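PDB 6NPS: AxyAgu115A, which probably removes alpha-linked glucuronic acid side groups from arabinoglucuronoxylan by hydrolysis, acting as a family GH115 alpha-glucuronidase. Local coordinates for residues M3-N8 with F153-D158; S61-L66 with V109-V114; L666-D671 with A700-S705; S724-N729 with E740-F745. The protein carries 3 engineered substitutions. All coordinates share one frame; numbering follows the deposited sequence.

Contact 1 of 4, residues M3-N8 with F153-D158; sequences MDFTLN and FSLKGD
Asp-4 stands just ahead of strand 5-8, and its CB sits 3.3 Å from Leu-155 O, the carbonyl that takes the backbone N-H of Phe-5. Anti to the carbonyl carbon (chi1 -70°), Asp-4 CG lies 3.7 Å from the same Leu-155 O. The carboxylate oxygens then part along segment 153-158: OD1 goes to Lys-156 CA at 3.7 Å, while OD2 faces Ser-154 CB at 4.1 Å. Lys-156 NZ stops 5.3 Å short of Asp-4 OD1, so the opposite charges can attract only loosely. From here the two strands form an antiparallel ribbon, in which Phe-5 and Leu-155 exchange two backbone bonds and Leu-7 and Phe-153 another two. The straightest is Leu-7 N to Phe-153 O, with 167° at the hydrogen. Phe-5, Leu-7, Phe-153 and Leu-155 share the buried face, and Phe-5 and Leu-155 reach from it to strands 97-106 and 109-117. Phe-5 CD2 meets Leu-155 CD1 at 4.3 Å, and Leu-7 CB comes to the edge of the Phe-153 ring. On the face of Thr-6 and Ser-154 the hydroxyls stay 3.6 Å apart, OG1 to OG. Ser-154 OG bends back instead, in a weak bond to Phe-153 O.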
loop_
_atom_site.group_PDB
_atom_site.type_symbol
_atom_site.label_atom_id
_atom_site.label_comp_id
_atom_site.label_asym_id
_atom_site.label_seq_id
_atom_site.Cartn_x
_atom_site.Cartn_y
_atom_site.Cartn_z
ATOM N N MET A 3 -54.794 12.614 -54.767
ATOM C CA MET A 3 -53.465 13.194 -54.660
ATOM C C MET A 3 -52.890 12.933 -53.264
ATOM O O MET A 3 -53.580 12.450 -52.357
ATOM C CB MET A 3 -53.504 14.693 -54.945
ATOM C CG MET A 3 -54.022 15.086 -56.329
ATOM S SD MET A 3 -53.611 13.912 -57.657
ATOM C CE MET A 3 -52.042 14.523 -58.265
ATOM N N ASP A 4 -51.610 13.259 -53.099
ATOM C CA ASP A 4 -50.974 13.152 -51.789
ATOM C C ASP A 4 -51.491 14.234 -50.837
ATOM O O ASP A 4 -51.891 15.324 -51.248
ATOM C CB ASP A 4 -49.447 13.298 -51.912
ATOM C CG ASP A 4 -48.774 12.111 -52.603
ATOM O OD1 ASP A 4 -49.447 11.116 -52.958
ATOM O OD2 ASP A 4 -47.537 12.191 -52.800
ATOM N N PHE A 5 -51.451 13.942 -49.548
ATOM C CA PHE A 5 -51.513 15.012 -48.570
ATOM C C PHE A 5 -50.167 15.728 -48.553
ATOM O O PHE A 5 -49.125 15.086 -48.426
ATOM C CB PHE A 5 -51.823 14.443 -47.197
ATOM C CG PHE A 5 -51.779 15.452 -46.101
ATOM C CD1 PHE A 5 -52.941 16.115 -45.719
ATOM C CD2 PHE A 5 -50.591 15.707 -45.407
ATOM C CE1 PHE A 5 -52.919 17.050 -44.689
ATOM C CE2 PHE A 5 -50.566 16.639 -44.371
ATOM C CZ PHE A 5 -51.744 17.302 -44.012
ATOM N N THR A 6 -50.182 17.048 -48.662
ATOM C CA THR A 6 -48.961 17.832 -48.742
ATOM C C THR A 6 -48.979 18.940 -47.700
ATOM O O THR A 6 -50.018 19.564 -47.465
ATOM C CB THR A 6 -48.801 18.449 -50.124
ATOM O OG1 THR A 6 -48.687 17.404 -51.095
ATOM C CG2 THR A 6 -47.556 19.341 -50.179
ATOM N N LEU A 7 -47.827 19.184 -47.084
ATOM C CA LEU A 7 -47.608 20.383 -46.294
ATOM C C LEU A 7 -46.324 21.032 -46.789
ATOM O O LEU A 7 -45.299 20.351 -46.924
ATOM C CB LEU A 7 -47.519 20.041 -44.812
ATOM C CG LEU A 7 -47.242 21.206 -43.852
ATOM C CD1 LEU A 7 -48.156 22.420 -44.131
ATOM C CD2 LEU A 7 -47.410 20.734 -42.412
ATOM N N ASN A 8 -46.372 22.324 -47.107
ATOM C CA ASN A 8 -45.135 22.992 -47.492
ATOM C C ASN A 8 -45.148 24.426 -46.978
ATOM O O ASN A 8 -46.145 24.901 -46.422
ATOM C CB ASN A 8 -44.884 22.911 -49.014
ATOM C CG ASN A 8 -45.917 23.652 -49.840
ATOM O OD1 ASN A 8 -46.294 24.780 -49.530
ATOM N ND2 ASN A 8 -46.354 23.023 -50.941
ATOM N N PHE A 153 -43.434 18.211 -47.351
ATOM C CA PHE A 153 -43.672 16.935 -46.681
ATOM C C PHE A 153 -44.891 16.328 -47.356
ATOM O O PHE A 153 -45.833 17.056 -47.682
ATOM C CB PHE A 153 -43.911 17.148 -45.180
ATOM C CG PHE A 153 -44.534 15.976 -44.469
ATOM C CD1 PHE A 153 -43.761 14.887 -44.106
ATOM C CD2 PHE A 153 -45.885 15.980 -44.136
ATOM C CE1 PHE A 153 -44.311 13.809 -43.464
ATOM C CE2 PHE A 153 -46.456 14.901 -43.472
ATOM C CZ PHE A 153 -45.661 13.815 -43.136
ATOM N N SER A 154 -44.869 15.025 -47.621
ATOM C CA SER A 154 -46.049 14.432 -48.240
ATOM C C SER A 154 -46.331 13.061 -47.666
ATOM O O SER A 154 -45.426 12.379 -47.181
ATOM C CB SER A 154 -45.909 14.316 -49.756
ATOM O OG SER A 154 -45.722 15.595 -50.298
ATOM N N LEU A 155 -47.612 12.674 -47.718
ATOM C CA LEU A 155 -48.065 11.330 -47.390
ATOM C C LEU A 155 -48.969 10.882 -48.516
ATOM O O LEU A 155 -49.749 11.684 -49.034
ATOM C CB LEU A 155 -48.848 11.265 -46.076
ATOM C CG LEU A 155 -48.237 11.710 -44.749
ATOM C CD1 LEU A 155 -49.358 11.919 -43.712
ATOM C CD2 LEU A 155 -47.254 10.675 -44.240
ATOM N N LYS A 156 -48.872 9.606 -48.885
ATOM C CA LYS A 156 -49.712 9.067 -49.945
ATOM C C LYS A 156 -51.190 9.294 -49.618
ATOM O O LYS A 156 -51.596 9.357 -48.450
ATOM C CB LYS A 156 -49.407 7.578 -50.143
ATOM C CG LYS A 156 -50.145 6.935 -51.301
ATOM C CD LYS A 156 -49.445 7.177 -52.651
ATOM C CE LYS A 156 -49.753 6.060 -53.652
ATOM N NZ LYS A 156 -49.049 6.250 -54.962
ATOM N N GLY A 157 -51.999 9.440 -50.665
ATOM C CA GLY A 157 -53.401 9.787 -50.484
ATOM C C GLY A 157 -54.230 8.766 -49.713
ATOM O O GLY A 157 -55.329 9.095 -49.248
ATOM N N ASP A 158 -53.742 7.533 -49.580
ATOM C CA ASP A 158 -54.426 6.517 -48.787
ATOM C C ASP A 158 -53.573 6.040 -47.613
ATOM O O ASP A 158 -53.760 4.912 -47.139
ATOM C CB ASP A 158 -54.831 5.331 -49.664
ATOM C CG ASP A 158 -53.648 4.696 -50.376
ATOM O OD1 ASP A 158 -52.528 5.242 -50.287
ATOM O OD2 ASP A 158 -53.840 3.654 -51.041
#

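Contact 2 of 4, residues S61-L66 with V109-V114; sequences SRHAVL and VEKALV
Strands 64-69 and 109-117 are parallel neighbours in a mixed sheet, and their side chains go from loosely matched at the solvent-facing start to packed at the far end. At the packed end Leu-66, with CG anti to its carbonyl carbon, lays CD1 on Ala-112 CB at 3.6 Å. Helix 74-81 covers this face, reaching Leu-66 and Val-114. The apolar face continues back to Ala-64 CB, which rests on Val-109 CG1 beside the corner. On the other face Val-65 and Leu-113 pack on Phe-5. The backbone is as firm: Leu-66 N points at Leu-113 O at 2.8 Å and almost straight (177°).

Where the chain turns corners at Arg-62 and Glu-110 the backbone stays tightly held, Arg-62 O being gripped by Glu-110 N at 2.6 Å and by Lys-111 N at 3.2 Å. It is the two side chains that are loose. They run outward side by side, and Glu-110 OE2 touches the aliphatic part of Arg-62, 3.2 Å from CG. Arg-62 NH1 stays 4.3 Å from Glu-110 OE2, too far for a salt bridge, and the guanidinium and carboxylate planes stand 67° apart. Between the two regimes His-63 is fixed by ND1, which accepts the backbone N-H of Thr-6. One face of that ring carries Lys-111 in a CH-pi contact: CB sits 4.1 Å from the ring centroid of His-63, only 8° off the normal.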
loop_
_atom_site.group_PDB
_atom_site.type_symbol
_atom_site.label_atom_id
_atom_site.label_comp_id
_atom_site.label_asym_id
_atom_site.label_seq_id
_atom_site.Cartn_x
_atom_site.Cartn_y
_atom_site.Cartn_z
ATOM N N SER A 61 -57.214 25.220 -44.320
ATOM C CA SER A 61 -56.449 25.149 -45.551
ATOM C C SER A 61 -56.994 24.023 -46.434
ATOM O O SER A 61 -57.661 23.098 -45.962
ATOM C CB SER A 61 -54.970 24.937 -45.202
ATOM O OG SER A 61 -54.277 24.198 -46.191
ATOM N N ARG A 62 -56.718 24.109 -47.736
ATOM C CA ARG A 62 -57.095 23.010 -48.626
ATOM C C ARG A 62 -56.553 21.658 -48.151
ATOM O O ARG A 62 -57.222 20.639 -48.343
ATOM C CB ARG A 62 -56.632 23.307 -50.050
ATOM C CG ARG A 62 -57.339 24.506 -50.663
ATOM C CD ARG A 62 -56.394 25.307 -51.552
ATOM N NE ARG A 62 -56.702 26.738 -51.583
ATOM C CZ ARG A 62 -57.351 27.365 -52.559
ATOM N NH1 ARG A 62 -57.783 26.695 -53.616
ATOM N NH2 ARG A 62 -57.562 28.674 -52.475
ATOM N N HIS A 63 -55.378 21.625 -47.504
ATOM C CA HIS A 63 -54.860 20.432 -46.824
ATOM C C HIS A 63 -54.793 20.741 -45.334
ATOM O O HIS A 63 -54.114 21.695 -44.924
ATOM C CB HIS A 63 -53.470 20.015 -47.339
ATOM C CG HIS A 63 -53.446 19.632 -48.790
ATOM N ND1 HIS A 63 -52.408 18.920 -49.359
ATOM C CD2 HIS A 63 -54.333 19.855 -49.787
ATOM C CE1 HIS A 63 -52.652 18.737 -50.647
ATOM N NE2 HIS A 63 -53.814 19.296 -50.933
ATOM N N ALA A 64 -55.477 19.932 -44.525
ATOM C CA ALA A 64 -55.711 20.274 -43.132
ATOM C C ALA A 64 -55.396 19.074 -42.252
ATOM O O ALA A 64 -55.395 17.930 -42.708
ATOM C CB ALA A 64 -57.172 20.745 -42.923
ATOM N N VAL A 65 -55.104 19.350 -40.979
ATOM C CA VAL A 65 -54.838 18.328 -39.973
ATOM C C VAL A 65 -56.058 18.319 -39.056
ATOM O O VAL A 65 -56.417 19.358 -38.493
ATOM C CB VAL A 65 -53.549 18.611 -39.188
ATOM C CG1 VAL A 65 -53.421 17.639 -38.025
ATOM C CG2 VAL A 65 -52.281 18.547 -40.117
ATOM N N LEU A 66 -56.728 17.173 -38.958
ATOM C CA LEU A 66 -57.969 17.033 -38.189
ATOM C C LEU A 66 -57.721 15.983 -37.115
ATOM O O LEU A 66 -57.519 14.806 -37.433
ATOM C CB LEU A 66 -59.140 16.635 -39.088
ATOM C CG LEU A 66 -59.417 17.496 -40.329
ATOM C CD1 LEU A 66 -60.556 16.932 -41.182
ATOM C CD2 LEU A 66 -59.735 18.915 -39.929
ATOM N N VAL A 109 -61.898 21.703 -47.850
ATOM C CA VAL A 109 -60.717 20.893 -47.552
ATOM C C VAL A 109 -60.611 19.778 -48.599
ATOM O O VAL A 109 -61.514 18.938 -48.725
ATOM C CB VAL A 109 -60.786 20.327 -46.123
ATOM C CG1 VAL A 109 -59.517 19.575 -45.755
ATOM C CG2 VAL A 109 -60.975 21.444 -45.139
ATOM N N GLU A 110 -59.503 19.764 -49.362
ATOM C CA GLU A 110 -59.262 18.753 -50.392
ATOM C C GLU A 110 -58.655 17.462 -49.840
ATOM O O GLU A 110 -58.998 16.375 -50.302
ATOM C CB GLU A 110 -58.349 19.330 -51.479
ATOM C CG GLU A 110 -58.928 20.595 -52.102
ATOM C CD GLU A 110 -58.021 21.237 -53.144
ATOM O OE1 GLU A 110 -57.562 20.522 -54.060
ATOM O OE2 GLU A 110 -57.783 22.463 -53.055
ATOM N N LYS A 111 -57.739 17.563 -48.883
ATOM C CA LYS A 111 -57.095 16.422 -48.251
ATOM C C LYS A 111 -56.923 16.762 -46.792
ATOM O O LYS A 111 -56.709 17.924 -46.442
ATOM C CB LYS A 111 -55.694 16.062 -48.819
ATOM C CG LYS A 111 -55.620 15.785 -50.306
ATOM C CD LYS A 111 -56.395 14.519 -50.697
ATOM C CE LYS A 111 -55.754 13.233 -50.174
ATOM N NZ LYS A 111 -56.247 12.049 -50.961
ATOM N N ALA A 112 -57.018 15.748 -45.943
ATOM C CA ALA A 112 -56.762 15.948 -44.533
ATOM C C ALA A 112 -56.024 14.741 -43.983
ATOM O O ALA A 112 -56.242 13.594 -44.403
ATOM C CB ALA A 112 -58.057 16.177 -43.731
ATOM N N LEU A 113 -55.160 15.013 -43.027
ATOM C CA LEU A 113 -54.612 13.978 -42.179
ATOM C C LEU A 113 -55.520 13.871 -40.953
ATOM O O LEU A 113 -55.688 14.853 -40.219
ATOM C CB LEU A 113 -53.177 14.331 -41.805
ATOM C CG LEU A 113 -52.530 13.481 -40.716
ATOM C CD1 LEU A 113 -52.574 12.019 -41.139
ATOM C CD2 LEU A 113 -51.090 13.946 -40.483
ATOM N N VAL A 114 -56.127 12.706 -40.731
ATOM C CA VAL A 114 -56.997 12.521 -39.568
ATOM C C VAL A 114 -56.212 11.800 -38.478
ATOM O O VAL A 114 -55.554 10.782 -38.738
ATOM C CB VAL A 114 -58.284 11.758 -39.932
ATOM C CG1 VAL A 114 -59.129 11.525 -38.682
ATOM C CG2 VAL A 114 -59.085 12.566 -40.937
#

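Contact 3 of 4, residues L666-D671 with A700-S705; sequences LLVSID and ASFTIS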
loop_
_atom_site.group_PDB
_atom_site.type_symbol
_atom_site.label_atom_id
_atom_site.label_comp_id
_atom_site.label_asym_id
_atom_site.label_seq_id
_atom_site.Cartn_x
_atom_site.Cartn_y
_atom_site.Cartn_z
ATOM N N LEU A 666 19.158 -0.347 -15.041
ATOM C CA LEU A 666 18.100 -0.495 -16.014
ATOM C C LEU A 666 17.208 -1.652 -15.597
ATOM O O LEU A 666 17.696 -2.747 -15.288
ATOM C CB LEU A 666 18.704 -0.786 -17.418
ATOM C CG LEU A 666 19.416 0.382 -18.094
ATOM C CD1 LEU A 666 20.000 -0.130 -19.460
ATOM C CD2 LEU A 666 18.456 1.547 -18.318
ATOM N N LEU A 667 15.913 -1.437 -15.641
ATOM C CA LEU A 667 14.967 -2.483 -15.310
ATOM C C LEU A 667 14.488 -3.130 -16.602
ATOM O O LEU A 667 14.047 -2.433 -17.517
ATOM C CB LEU A 667 13.797 -1.890 -14.514
ATOM C CG LEU A 667 12.774 -2.960 -14.146
ATOM C CD1 LEU A 667 13.383 -3.820 -13.017
ATOM C CD2 LEU A 667 11.463 -2.319 -13.711
ATOM N N VAL A 668 14.585 -4.455 -16.686
ATOM C CA VAL A 668 14.026 -5.209 -17.808
ATOM C C VAL A 668 12.707 -5.834 -17.368
ATOM O O VAL A 668 12.663 -6.537 -16.352
ATOM C CB VAL A 668 15.010 -6.297 -18.283
ATOM C CG1 VAL A 668 14.388 -7.154 -19.402
ATOM C CG2 VAL A 668 16.331 -5.680 -18.713
ATOM N N SER A 669 11.632 -5.621 -18.140
ATOM C CA SER A 669 10.343 -6.179 -17.758
ATOM C C SER A 669 9.654 -6.811 -18.957
ATOM O O SER A 669 9.792 -6.337 -20.086
ATOM C CB SER A 669 9.450 -5.100 -17.115
ATOM O OG SER A 669 9.214 -4.000 -17.992
ATOM N N ILE A 670 8.924 -7.893 -18.709
ATOM C CA ILE A 670 8.233 -8.626 -19.769
ATOM C C ILE A 670 6.854 -7.997 -19.943
ATOM O O ILE A 670 6.084 -7.917 -18.985
ATOM C CB ILE A 670 8.096 -10.116 -19.417
ATOM C CG1 ILE A 670 9.459 -10.734 -19.068
ATOM C CG2 ILE A 670 7.358 -10.879 -20.573
ATOM C CD1 ILE A 670 10.515 -10.462 -20.141
ATOM N N ASP A 671 6.517 -7.567 -21.151
ATOM C CA ASP A 671 5.262 -6.830 -21.279
ATOM C C ASP A 671 4.079 -7.763 -21.007
ATOM O O ASP A 671 4.116 -8.948 -21.339
ATOM C CB ASP A 671 5.166 -6.192 -22.661
ATOM C CG ASP A 671 6.260 -5.136 -22.896
ATOM O OD1 ASP A 671 7.058 -4.858 -21.973
ATOM O OD2 ASP A 671 6.337 -4.598 -24.023
ATOM N N ALA A 700 5.904 -10.278 -29.773
ATOM C CA ALA A 700 5.948 -10.135 -28.322
ATOM C C ALA A 700 6.923 -9.006 -28.017
ATOM O O ALA A 700 7.636 -8.524 -28.906
ATOM C CB ALA A 700 6.377 -11.430 -27.636
ATOM N N SER A 701 6.961 -8.583 -26.755
ATOM C CA SER A 701 7.896 -7.503 -26.478
ATOM C C SER A 701 8.284 -7.485 -25.014
ATOM O O SER A 701 7.601 -8.054 -24.157
ATOM C CB SER A 701 7.336 -6.133 -26.895
ATOM O OG SER A 701 6.130 -5.823 -26.260
ATOM N N PHE A 702 9.429 -6.853 -24.751
ATOM C CA PHE A 702 9.818 -6.516 -23.389
ATOM C C PHE A 702 10.295 -5.075 -23.375
ATOM O O PHE A 702 10.553 -4.482 -24.428
ATOM C CB PHE A 702 10.885 -7.493 -22.857
ATOM C CG PHE A 702 12.198 -7.473 -23.588
ATOM C CD1 PHE A 702 12.419 -8.305 -24.704
ATOM C CD2 PHE A 702 13.237 -6.657 -23.144
ATOM C CE1 PHE A 702 13.667 -8.316 -25.351
ATOM C CE2 PHE A 702 14.475 -6.658 -23.770
ATOM C CZ PHE A 702 14.709 -7.492 -24.890
ATOM N N THR A 703 10.420 -4.497 -22.171
ATOM C CA THR A 703 10.775 -3.097 -22.045
ATOM C C THR A 703 12.022 -2.972 -21.190
ATOM O O THR A 703 12.257 -3.777 -20.280
ATOM C CB THR A 703 9.579 -2.310 -21.455
ATOM O OG1 THR A 703 8.469 -2.472 -22.344
ATOM C CG2 THR A 703 9.866 -0.803 -21.318
ATOM N N ILE A 704 12.834 -1.970 -21.514
ATOM C CA ILE A 704 13.989 -1.561 -20.719
ATOM C C ILE A 704 13.744 -0.125 -20.251
ATOM O O ILE A 704 13.440 0.745 -21.078
ATOM C CB ILE A 704 15.294 -1.655 -21.535
ATOM C CG1 ILE A 704 15.456 -3.043 -22.160
ATOM C CG2 ILE A 704 16.537 -1.309 -20.675
ATOM C CD1 ILE A 704 16.491 -3.069 -23.275
ATOM N N SER A 705 13.882 0.122 -18.930
ATOM C CA SER A 705 13.473 1.373 -18.307
ATOM C C SER A 705 14.548 1.924 -17.397
ATOM O O SER A 705 15.182 1.179 -16.636
ATOM C CB SER A 705 12.204 1.209 -17.454
ATOM O OG SER A 705 11.165 0.699 -18.241
HETATM O O HOH W 1 11.247 -1.943 -17.914
#
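Strands 666-670 and 700-705 run antiparallel, their axes approaching to 4.6 Å with directions 165° apart, and two-way backbone bonds join Leu-667 to Ser-705 and Ser-669 to Thr-703. They are neighbours in a five-stranded antiparallel sheet, one layer of a beta sandwich. The inward face carries Val-668, Ile-670, Phe-702 and Ile-704, which reach the opposing layer at Ile-770 and Tyr-714. Phe-702 has CG in the crowded position between N and carbonyl carbon (chi1 64°). Its ring lies alongside Val-668, CD2 to CG1 at 3.9 Å, while its CB takes Ile-670 CD1. Leu-666 CD1 crosses obliquely onto Ile-704 CG2.

Where the ladder ends, Asp-671 clamps the partner strand from across. Thr-703 OG1 donates at 2.8 Å to Asp-671 OD1, which accepts through its syn lone pair. Ser-701 OG donates to Asp-671 OD2 at 2.6 Å, but from above the carboxylate plane. These two hydroxyls fix the carboxylate's rotation and probably favour its charged form, while the 3.2 Å bond from Asp-671 N to Ser-701 O holds the backbone. On the same face water 1 bridges the strands: it donates to Leu-667 O, bonds Ser-669 OG and lies 2.7 Å from Ser-705 OG.

Contact 4 of 4, residues S724-N729 with E740-F745; sequences SCSAAN and ETIHVF
Two first torsions set this contact up. Ser-726 holds OG in the crowded position between its N and carbonyl carbon (chi1 47°), which turns the hydroxyl onto the partner strand; Phe-745 has CG anti to its carbonyl carbon (chi1 -50°), and its ring lies alongside Ser-724 to Ser-726. Ser-726 OG therefore stands where it can accept the backbone N-H of His-743, at 2.7 Å from that N. In the other direction Ser-726 N donates to His-743 O at 2.9 Å. The side-chain oxygen thus does the work of a strand carbonyl just as the chain leaves the strand. The same hydroxyl also bonds water 3, which donates to Thr-741 O and, weakly, to Glu-740 OE2.

Before that point the pairing is regular and antiparallel: Ser-724 and Phe-745 exchange two backbone bonds, and Cys-725 faces Val-744. Strand 723-725 is the last strand on this side of the five-stranded sheet, and beyond Ala-727 the chain crosses to the opposing layer of the beta sandwich, where Ala-728 pairs with Ile-716. Inward, Cys-725 CB packs on Ile-742 CG2 at 3.5 Å, and the other branch of that isoleucine, CD1, meets Ala-727 CB at 4.0 Å. Ile-716 and Ile-759 of the opposing layer close over this side.

On the outer face Ser-724 OG comes to the edge of the Phe-745 ring, in its plane, 3.7 Å from CD2. Further along the ring, Phe-745 CE2 lies 3.8 Å from Ser-726 N. Water 2 links Ser-724 OG to Phe-745 O, to which it donates.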
loop_
_atom_site.group_PDB
_atom_site.type_symbol
_atom_site.label_atom_id
_atom_site.label_comp_id
_atom_site.label_asym_id
_atom_site.label_seq_id
_atom_site.Cartn_x
_atom_site.Cartn_y
_atom_site.Cartn_z
ATOM N N SER A 724 15.156 -13.259 -32.873
ATOM C CA SER A 724 15.840 -11.981 -33.010
ATOM C C SER A 724 15.006 -10.891 -32.356
ATOM O O SER A 724 13.841 -11.099 -32.002
ATOM C CB SER A 724 16.114 -11.665 -34.485
ATOM O OG SER A 724 14.882 -11.435 -35.133
ATOM N N CYS A 725 15.617 -9.713 -32.200
ATOM C CA CYS A 725 14.957 -8.563 -31.592
ATOM C C CYS A 725 15.100 -7.325 -32.460
ATOM O O CYS A 725 15.955 -7.257 -33.343
ATOM C CB CYS A 725 15.485 -8.256 -30.187
ATOM S SG CYS A 725 15.656 -9.638 -29.084
ATOM N N SER A 726 14.280 -6.315 -32.146
ATOM C CA SER A 726 14.285 -5.076 -32.914
ATOM C C SER A 726 15.540 -4.241 -32.696
ATOM O O SER A 726 15.753 -3.281 -33.443
ATOM C CB SER A 726 13.028 -4.236 -32.605
ATOM O OG SER A 726 12.734 -4.099 -31.208
ATOM N N ALA A 727 16.396 -4.595 -31.738
ATOM C CA ALA A 727 17.540 -3.761 -31.422
ATOM C C ALA A 727 18.665 -4.664 -30.965
ATOM O O ALA A 727 18.424 -5.762 -30.458
ATOM C CB ALA A 727 17.207 -2.719 -30.335
ATOM N N ALA A 728 19.900 -4.204 -31.172
ATOM C CA ALA A 728 21.086 -4.838 -30.611
ATOM C C ALA A 728 21.765 -3.982 -29.556
ATOM O O ALA A 728 22.325 -4.524 -28.607
ATOM C CB ALA A 728 22.115 -5.149 -31.714
ATOM N N ASN A 729 21.738 -2.663 -29.711
ATOM C CA ASN A 729 22.422 -1.761 -28.800
ATOM C C ASN A 729 21.580 -0.508 -28.647
ATOM O O ASN A 729 20.832 -0.128 -29.555
ATOM C CB ASN A 729 23.831 -1.379 -29.293
ATOM C CG ASN A 729 24.751 -2.574 -29.424
ATOM O OD1 ASN A 729 25.102 -3.216 -28.426
ATOM N ND2 ASN A 729 25.173 -2.872 -30.658
ATOM N N GLU A 740 12.638 1.933 -23.466
ATOM C CA GLU A 740 12.645 1.430 -24.834
ATOM C C GLU A 740 11.906 0.097 -24.866
ATOM O O GLU A 740 12.114 -0.756 -23.997
ATOM C CB GLU A 740 14.084 1.279 -25.328
ATOM C CG GLU A 740 14.222 0.654 -26.713
ATOM C CD GLU A 740 13.965 1.639 -27.845
ATOM O OE1 GLU A 740 13.635 2.804 -27.551
ATOM O OE2 GLU A 740 14.095 1.246 -29.029
ATOM N N THR A 741 11.014 -0.082 -25.834
ATOM C CA THR A 741 10.316 -1.349 -26.013
ATOM C C THR A 741 11.023 -2.170 -27.086
ATOM O O THR A 741 11.239 -1.680 -28.198
ATOM C CB THR A 741 8.862 -1.099 -26.392
ATOM O OG1 THR A 741 8.188 -0.474 -25.293
ATOM C CG2 THR A 741 8.164 -2.414 -26.761
ATOM N N ILE A 742 11.421 -3.393 -26.751
ATOM C CA ILE A 742 12.139 -4.254 -27.686
ATOM C C ILE A 742 11.146 -5.283 -28.201
ATOM O O ILE A 742 10.501 -5.983 -27.405
ATOM C CB ILE A 742 13.354 -4.936 -27.023
ATOM C CG1 ILE A 742 14.229 -3.920 -26.242
ATOM C CG2 ILE A 742 14.166 -5.773 -28.075
ATOM C CD1 ILE A 742 14.837 -2.798 -27.059
ATOM N N HIS A 743 10.992 -5.361 -29.523
ATOM C CA HIS A 743 10.146 -6.387 -30.111
ATOM C C HIS A 743 10.946 -7.647 -30.379
ATOM O O HIS A 743 12.096 -7.597 -30.832
ATOM C CB HIS A 743 9.488 -5.864 -31.388
ATOM C CG HIS A 743 8.816 -4.554 -31.162
ATOM N ND1 HIS A 743 7.571 -4.453 -30.581
ATOM C CD2 HIS A 743 9.262 -3.287 -31.326
ATOM C CE1 HIS A 743 7.259 -3.180 -30.442
ATOM N NE2 HIS A 743 8.263 -2.452 -30.899
ATOM N N VAL A 744 10.317 -8.786 -30.118
ATOM C CA VAL A 744 10.942 -10.091 -30.283
ATOM C C VAL A 744 10.284 -10.789 -31.471
ATOM O O VAL A 744 9.057 -10.771 -31.594
ATOM C CB VAL A 744 10.794 -10.946 -29.013
ATOM C CG1 VAL A 744 11.525 -12.260 -29.188
ATOM C CG2 VAL A 744 11.375 -10.205 -27.800
ATOM N N PHE A 745 11.092 -11.448 -32.302
ATOM C CA PHE A 745 10.630 -12.096 -33.538
ATOM C C PHE A 745 11.082 -13.546 -33.552
ATOM O O PHE A 745 12.261 -13.834 -33.309
ATOM C CB PHE A 745 11.159 -11.400 -34.803
ATOM C CG PHE A 745 10.951 -9.922 -34.798
ATOM C CD1 PHE A 745 9.669 -9.396 -34.862
ATOM C CD2 PHE A 745 12.032 -9.049 -34.698
ATOM C CE1 PHE A 745 9.459 -8.027 -34.843
ATOM C CE2 PHE A 745 11.822 -7.669 -34.682
ATOM C CZ PHE A 745 10.533 -7.166 -34.744
HETATM O O HOH W 2 13.686 -14.156 -35.832
HETATM O O HOH W 3 12.968 -1.508 -30.556
#

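How the contacts relate
The chain opens with contact 1, whose first strand waits some 145 residues for its partner. Inside that long loop contact 2 closes a shorter one, so it is nested, and the two touch: the ribbon of contact 1 lies against the sheet of contact 2, bringing Phe-5 CE1 close to Ala-64 O. Both are complete before the eight-stranded parallel barrel sheet begins. Far along the chain, contacts 3 and 4 close short loops in series within one sheet of the sandwich, joined by neighbouring strands 700-706 and 739-746. Contacts 2 and 3, with centres about 76 Å apart, lie on opposite sides of the chain's centre.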